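Local coordinates for protein 2,4-dihydroxyhept-2-ene-1,7-dioic acid aldolase (Kordia algicida OT-1, PDB 6BDE) that binds heme and, as a member of the heme nitric oxide/oxygen (H-NOX) family, probably senses nitric oxide or oxygen, at residues M131-S136 with V172-N177; T7-L12 with Q50-L55. The protein carries 1 engineered substitution. One frame throughout, in Å; residues are numbered along the deposited sequence.

Interaction 1 (M131-S136 with V172-N177); sequences MIYKSS and VKFIIN. With HEM (protoporphyrin IX containing Fe), chain B.
Tyr133 turns CG anti to its backbone N (chi1 163°) while Phe174 keeps CG beside its own N (chi1 -79°), both on one face of the antiparallel sheet of the H-NOX fold. The two aromatic side chains lie side by side there and point the same way. Phe174 CE1 comes obliquely to Tyr133 CB at 3.5 Å, and Val172 CB lies 4.1 Å from Tyr133 CD2. Two hydrogen-bonded pairs, Met131 with Phe174 and Tyr133 with Val172, fix the register through four backbone bonds; the straightest, from Tyr133 N to Val172 O, is 2.7 Å long with an N-H...O angle of 169°. The non-hydrogen-bonded pair between them puts Ile132 CD1 3.7 Å from Lys173 CG on the other face.

Tyr133 in the strand, with Ser135 and Arg137 just past its end, forms the heme-propionate-binding Y-x-S-x-R motif of the H-NOX family. Tyr133 OH donates to HEM O1D at 2.5 Å, the oxygen lying in the ring plane at its edge, and also pairs with Met139 N. A phenylalanine in place of Tyr133 would probably leave O1D without this donor and Met139 N without its acceptor. Helix 140-153 covers the aromatic face, its Met147 touching both Met131 and Phe174, and farther along the strands Met131 CE meets Ile176 CD1 at 4.1 Å.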
# COMPACT_ATOMS: atom_id res chain seq x y z
N MET A 131 -1.99 -15.49 1.12
CA MET A 131 -0.66 -15.08 0.69
C MET A 131 0.18 -14.68 1.89
O MET A 131 -0.34 -14.20 2.90
CB MET A 131 -0.72 -13.91 -0.30
CG MET A 131 -1.31 -14.26 -1.65
SD MET A 131 -1.07 -12.93 -2.85
CE MET A 131 -1.91 -11.58 -2.04
N ILE A 132 1.49 -14.87 1.76
CA ILE A 132 2.45 -14.46 2.78
C ILE A 132 3.13 -13.18 2.29
O ILE A 132 3.74 -13.17 1.22
CB ILE A 132 3.49 -15.55 3.06
CG1 ILE A 132 2.80 -16.85 3.47
CG2 ILE A 132 4.44 -15.10 4.16
CD1 ILE A 132 1.97 -16.73 4.73
N TYR A 133 3.00 -12.11 3.07
CA TYR A 133 3.63 -10.84 2.78
C TYR A 133 4.92 -10.74 3.58
O TYR A 133 4.92 -10.99 4.79
CB TYR A 133 2.69 -9.68 3.12
CG TYR A 133 3.35 -8.32 3.25
CD1 TYR A 133 3.51 -7.51 2.13
CD2 TYR A 133 3.78 -7.84 4.48
CE1 TYR A 133 4.10 -6.26 2.24
CE2 TYR A 133 4.37 -6.60 4.59
CZ TYR A 133 4.53 -5.82 3.47
OH TYR A 133 5.12 -4.58 3.58
N LYS A 134 6.01 -10.39 2.91
CA LYS A 134 7.31 -10.24 3.56
C LYS A 134 7.95 -8.94 3.09
O LYS A 134 8.11 -8.73 1.88
CB LYS A 134 8.22 -11.43 3.26
CG LYS A 134 7.92 -12.66 4.10
CD LYS A 134 9.03 -13.69 4.01
CE LYS A 134 8.67 -14.94 4.80
NZ LYS A 134 9.77 -15.94 4.82
N SER A 135 8.31 -8.08 4.04
CA SER A 135 9.00 -6.83 3.75
C SER A 135 9.55 -6.23 5.03
O SER A 135 8.84 -6.13 6.04
CB SER A 135 8.06 -5.84 3.07
OG SER A 135 8.65 -4.55 2.99
N SER A 136 10.82 -5.81 5.01
CA SER A 136 11.41 -5.17 6.18
C SER A 136 10.72 -3.87 6.54
O SER A 136 10.88 -3.38 7.67
CB SER A 136 12.90 -4.91 5.94
OG SER A 136 13.09 -4.00 4.87
N VAL A 172 3.62 -11.22 7.27
CA VAL A 172 2.19 -11.18 7.56
C VAL A 172 1.47 -12.13 6.62
O VAL A 172 1.67 -12.07 5.40
CB VAL A 172 1.62 -9.75 7.42
CG1 VAL A 172 0.14 -9.73 7.77
CG2 VAL A 172 2.39 -8.77 8.30
N LYS A 173 0.62 -12.99 7.17
CA LYS A 173 -0.22 -13.88 6.38
C LYS A 173 -1.54 -13.18 6.08
O LYS A 173 -2.26 -12.79 7.00
CB LYS A 173 -0.46 -15.20 7.11
CG LYS A 173 -1.28 -16.20 6.32
CD LYS A 173 -1.81 -17.32 7.21
CE LYS A 173 -1.56 -18.68 6.59
NZ LYS A 173 -2.09 -19.78 7.45
N PHE A 174 -1.85 -13.02 4.80
CA PHE A 174 -3.11 -12.44 4.35
C PHE A 174 -4.08 -13.57 4.03
O PHE A 174 -3.79 -14.41 3.18
CB PHE A 174 -2.90 -11.55 3.13
CG PHE A 174 -2.37 -10.18 3.44
CD1 PHE A 174 -1.04 -10.01 3.80
CD2 PHE A 174 -3.19 -9.07 3.36
CE1 PHE A 174 -0.55 -8.74 4.08
CE2 PHE A 174 -2.70 -7.81 3.64
CZ PHE A 174 -1.38 -7.64 4.00
N ILE A 175 -5.23 -13.58 4.70
CA ILE A 175 -6.29 -14.54 4.43
C ILE A 175 -7.44 -13.75 3.80
O ILE A 175 -8.17 -13.04 4.49
CB ILE A 175 -6.73 -15.28 5.69
CG1 ILE A 175 -5.52 -15.84 6.43
CG2 ILE A 175 -7.70 -16.40 5.34
CD1 ILE A 175 -5.87 -16.60 7.69
N ILE A 176 -7.59 -13.88 2.49
CA ILE A 176 -8.55 -13.11 1.71
C ILE A 176 -9.69 -14.02 1.30
O ILE A 176 -9.47 -15.07 0.69
CB ILE A 176 -7.89 -12.47 0.48
CG1 ILE A 176 -6.68 -11.62 0.90
CG2 ILE A 176 -8.89 -11.63 -0.28
CD1 ILE A 176 -5.55 -11.64 -0.11
N ASN A 177 -10.92 -13.61 1.63
CA ASN A 177 -12.12 -14.36 1.28
C ASN A 177 -13.14 -13.40 0.70
O ASN A 177 -13.62 -12.51 1.41
CB ASN A 177 -12.69 -15.10 2.50
CG ASN A 177 -12.11 -16.48 2.67
OD1 ASN A 177 -12.54 -17.44 2.02
ND2 ASN A 177 -11.12 -16.61 3.54
CHA HEM B . 5.48 -0.61 -3.10
CHB HEM B . 3.66 0.18 -8.15
CHC HEM B . -0.46 -3.37 -7.23
CHD HEM B . 1.23 -3.97 -2.08
C1A HEM B . 4.99 -0.28 -4.70
C2A HEM B . 5.70 0.85 -5.16
C3A HEM B . 5.25 1.03 -6.40
C4A HEM B . 4.30 0.01 -6.59
CMA HEM B . 5.67 2.11 -7.40
CAA HEM B . 6.77 1.66 -4.42
CBA HEM B . 8.13 1.01 -4.71
CGA HEM B . 9.27 1.83 -4.12
O1A HEM B . 10.46 1.56 -4.42
O2A HEM B . 9.03 2.79 -3.33
C1B HEM B . 2.32 -0.80 -8.12
C2B HEM B . 1.29 -0.68 -9.26
C3B HEM B . 0.26 -1.62 -8.96
C4B HEM B . 0.69 -2.26 -7.67
CMB HEM B . 1.37 0.25 -10.47
CAB HEM B . -1.00 -1.93 -9.76
CBB HEM B . -0.92 -2.32 -11.01
C1C HEM B . -0.08 -3.64 -5.58
C2C HEM B . -1.16 -4.26 -4.92
C3C HEM B . -0.74 -4.40 -3.65
C4C HEM B . 0.57 -3.86 -3.64
CMC HEM B . -2.50 -4.67 -5.51
CAC HEM B . -1.49 -5.02 -2.48
CBC HEM B . -1.19 -6.24 -2.08
C1D HEM B . 2.55 -2.95 -2.19
C2D HEM B . 3.06 -2.66 -0.80
C3D HEM B . 4.17 -1.79 -0.99
C4D HEM B . 4.29 -1.58 -2.52
CMD HEM B . 2.53 -3.19 0.53
CAD HEM B . 5.06 -1.19 0.09
CBD HEM B . 6.50 -1.67 -0.04
CGD HEM B . 6.72 -2.85 0.90
O1D HEM B . 5.73 -3.40 1.45
O2D HEM B . 7.89 -3.25 1.13
NA HEM B . 4.01 -0.85 -5.52
NB HEM B . 1.93 -1.78 -7.00
NC HEM B . 1.05 -3.29 -4.83
ND HEM B . 3.19 -2.27 -3.35
FE HEM B . 2.83 -2.48 -5.33

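Interaction 2 (T7-L12 with Q50-L55); sequences TEFLDL and QLLQNL
In the helical N-terminal part of the H-NOX fold, helices 3-17 and 45-59 pack through an apolar contact in which Phe9 of the first helix reaches into Leu51, Leu52 and Leu55 of the second. The segments run nearly parallel, at 14°, but their axes stay 12.2 Å apart. At that spacing the backbones do not meet, and no hydrogen bond crosses between the segments; the separation is spanned by side chains, above all by the aromatic ring.

Phe9 carries CG anti to its backbone N (chi1 169°), and its CB points toward the other helix. The three leucines gather round the far end of the ring, all of them approaching obliquely. Leu52 makes the closest approach, with CD2 3.6 Å from Phe9 CE1 and nearly as close to CZ. Leu55, one turn beyond Leu51, meets the phenylalanine tip to tip, its CD2 lying 3.8 Å from Phe9 CZ. On the CE2 side it is the first carbon of a side chain that does the touching: Leu51 CB stands 3.9 Å from Phe9 CE2. Leu52 and Leu55 thus share the CE1 and CZ side of the ring while Leu51 meets CE2, and the ring is gripped at its outer end rather than along its length.

Neighbouring helices close the core around this cluster. Ile25 of helix 19-27 touches Leu10, Leu51 and Leu55, and Leu66 of helix 63-81 packs on Leu55. A second, slighter contact adds to the ring's: the side chains of Leu10 and Leu51 cross at about a right angle, bringing Leu10 CD2 to 4.2 Å from Leu51 CD1.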
# COMPACT_ATOMS: atom_id res chain seq x y z
N THR A 7 5.65 11.85 -2.45
CA THR A 7 4.87 13.00 -2.92
C THR A 7 3.37 12.77 -2.74
O THR A 7 2.65 13.66 -2.28
CB THR A 7 5.19 13.30 -4.38
OG1 THR A 7 4.89 12.15 -5.19
CG2 THR A 7 6.66 13.66 -4.54
N GLU A 8 2.89 11.58 -3.09
CA GLU A 8 1.47 11.28 -2.92
C GLU A 8 1.08 11.21 -1.45
O GLU A 8 -0.05 11.56 -1.09
CB GLU A 8 1.12 9.97 -3.62
CG GLU A 8 1.23 10.02 -5.14
CD GLU A 8 0.15 10.86 -5.79
OE1 GLU A 8 -0.90 11.09 -5.15
OE2 GLU A 8 0.35 11.29 -6.95
N PHE A 9 2.00 10.76 -0.59
CA PHE A 9 1.70 10.67 0.84
C PHE A 9 1.55 12.06 1.44
O PHE A 9 0.56 12.35 2.13
CB PHE A 9 2.80 9.88 1.55
CG PHE A 9 2.74 9.97 3.05
CD1 PHE A 9 1.77 9.29 3.76
CD2 PHE A 9 3.66 10.73 3.75
CE1 PHE A 9 1.71 9.36 5.14
CE2 PHE A 9 3.61 10.81 5.13
CZ PHE A 9 2.63 10.12 5.83
N LEU A 10 2.53 12.94 1.20
CA LEU A 10 2.44 14.29 1.75
C LEU A 10 1.29 15.08 1.14
O LEU A 10 0.73 15.96 1.80
CB LEU A 10 3.77 15.02 1.55
CG LEU A 10 4.98 14.37 2.22
CD1 LEU A 10 6.26 15.13 1.88
CD2 LEU A 10 4.78 14.27 3.73
N ASP A 11 0.92 14.78 -0.10
CA ASP A 11 -0.29 15.35 -0.67
C ASP A 11 -1.52 14.94 0.14
O ASP A 11 -2.40 15.77 0.41
CB ASP A 11 -0.45 14.92 -2.13
CG ASP A 11 0.39 15.75 -3.08
OD1 ASP A 11 0.98 16.76 -2.63
OD2 ASP A 11 0.45 15.41 -4.28
N LEU A 12 -1.58 13.67 0.53
CA LEU A 12 -2.71 13.19 1.33
C LEU A 12 -2.69 13.80 2.73
O LEU A 12 -3.75 14.09 3.30
CB LEU A 12 -2.68 11.67 1.40
CG LEU A 12 -3.93 10.98 1.96
CD1 LEU A 12 -5.17 11.46 1.23
CD2 LEU A 12 -3.79 9.47 1.85
N GLN A 50 9.98 7.92 9.60
CA GLN A 50 9.95 9.10 10.45
C GLN A 50 8.68 9.91 10.22
O GLN A 50 8.03 10.37 11.16
CB GLN A 50 11.19 9.97 10.21
CG GLN A 50 12.48 9.39 10.74
CD GLN A 50 13.64 10.36 10.60
OE1 GLN A 50 13.74 11.34 11.34
NE2 GLN A 50 14.52 10.10 9.63
N LEU A 51 8.32 10.11 8.95
CA LEU A 51 7.12 10.88 8.62
C LEU A 51 5.87 10.20 9.18
O LEU A 51 4.96 10.87 9.67
CB LEU A 51 7.01 11.06 7.11
CG LEU A 51 8.11 11.87 6.43
CD1 LEU A 51 7.95 11.83 4.92
CD2 LEU A 51 8.13 13.30 6.94
N LEU A 52 5.82 8.87 9.11
CA LEU A 52 4.65 8.15 9.61
C LEU A 52 4.59 8.19 11.13
O LEU A 52 3.52 8.41 11.70
CB LEU A 52 4.67 6.70 9.11
CG LEU A 52 4.45 6.49 7.61
CD1 LEU A 52 4.91 5.10 7.20
CD2 LEU A 52 2.98 6.70 7.26
N GLN A 53 5.73 7.98 11.80
CA GLN A 53 5.74 7.97 13.26
C GLN A 53 5.38 9.34 13.82
O GLN A 53 4.66 9.44 14.82
CB GLN A 53 7.10 7.52 13.77
CG GLN A 53 7.36 6.03 13.63
CD GLN A 53 8.78 5.65 13.97
OE1 GLN A 53 9.66 6.51 14.08
NE2 GLN A 53 9.03 4.35 14.13
N ASN A 54 5.87 10.41 13.19
CA ASN A 54 5.58 11.75 13.68
C ASN A 54 4.14 12.14 13.38
O ASN A 54 3.49 12.82 14.20
CB ASN A 54 6.55 12.76 13.07
CG ASN A 54 7.91 12.72 13.73
OD1 ASN A 54 8.02 12.68 14.96
ND2 ASN A 54 8.97 12.74 12.92
N LEU A 55 3.62 11.74 12.22
CA LEU A 55 2.21 12.00 11.91
C LEU A 55 1.30 11.26 12.87
O LEU A 55 0.27 11.80 13.31
CB LEU A 55 1.91 11.60 10.47
CG LEU A 55 0.49 11.87 9.96
CD1 LEU A 55 0.25 13.36 9.84
CD2 LEU A 55 0.25 11.18 8.63

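How the interactions relate
Interaction 1 and interaction 2 lie on opposite sides of the chain's centre, with their own centres 24 Å apart and their nearest atoms about 10 Å apart, so they do not touch. One is a strand pairing, the other packing between helices, and interaction 2 closes along the chain before interaction 1 opens. The heme relates them. Tyr133 and Ser135 of 131-136 hydrogen-bond one of its propionates, whereas Leu52 of 50-55 has its side chain about 9 Å from the heme and about 8 Å from that of Arg137. On the strand side, the side chain of Tyr133 is about 7 Å from that of His104, the axial ligand of the iron.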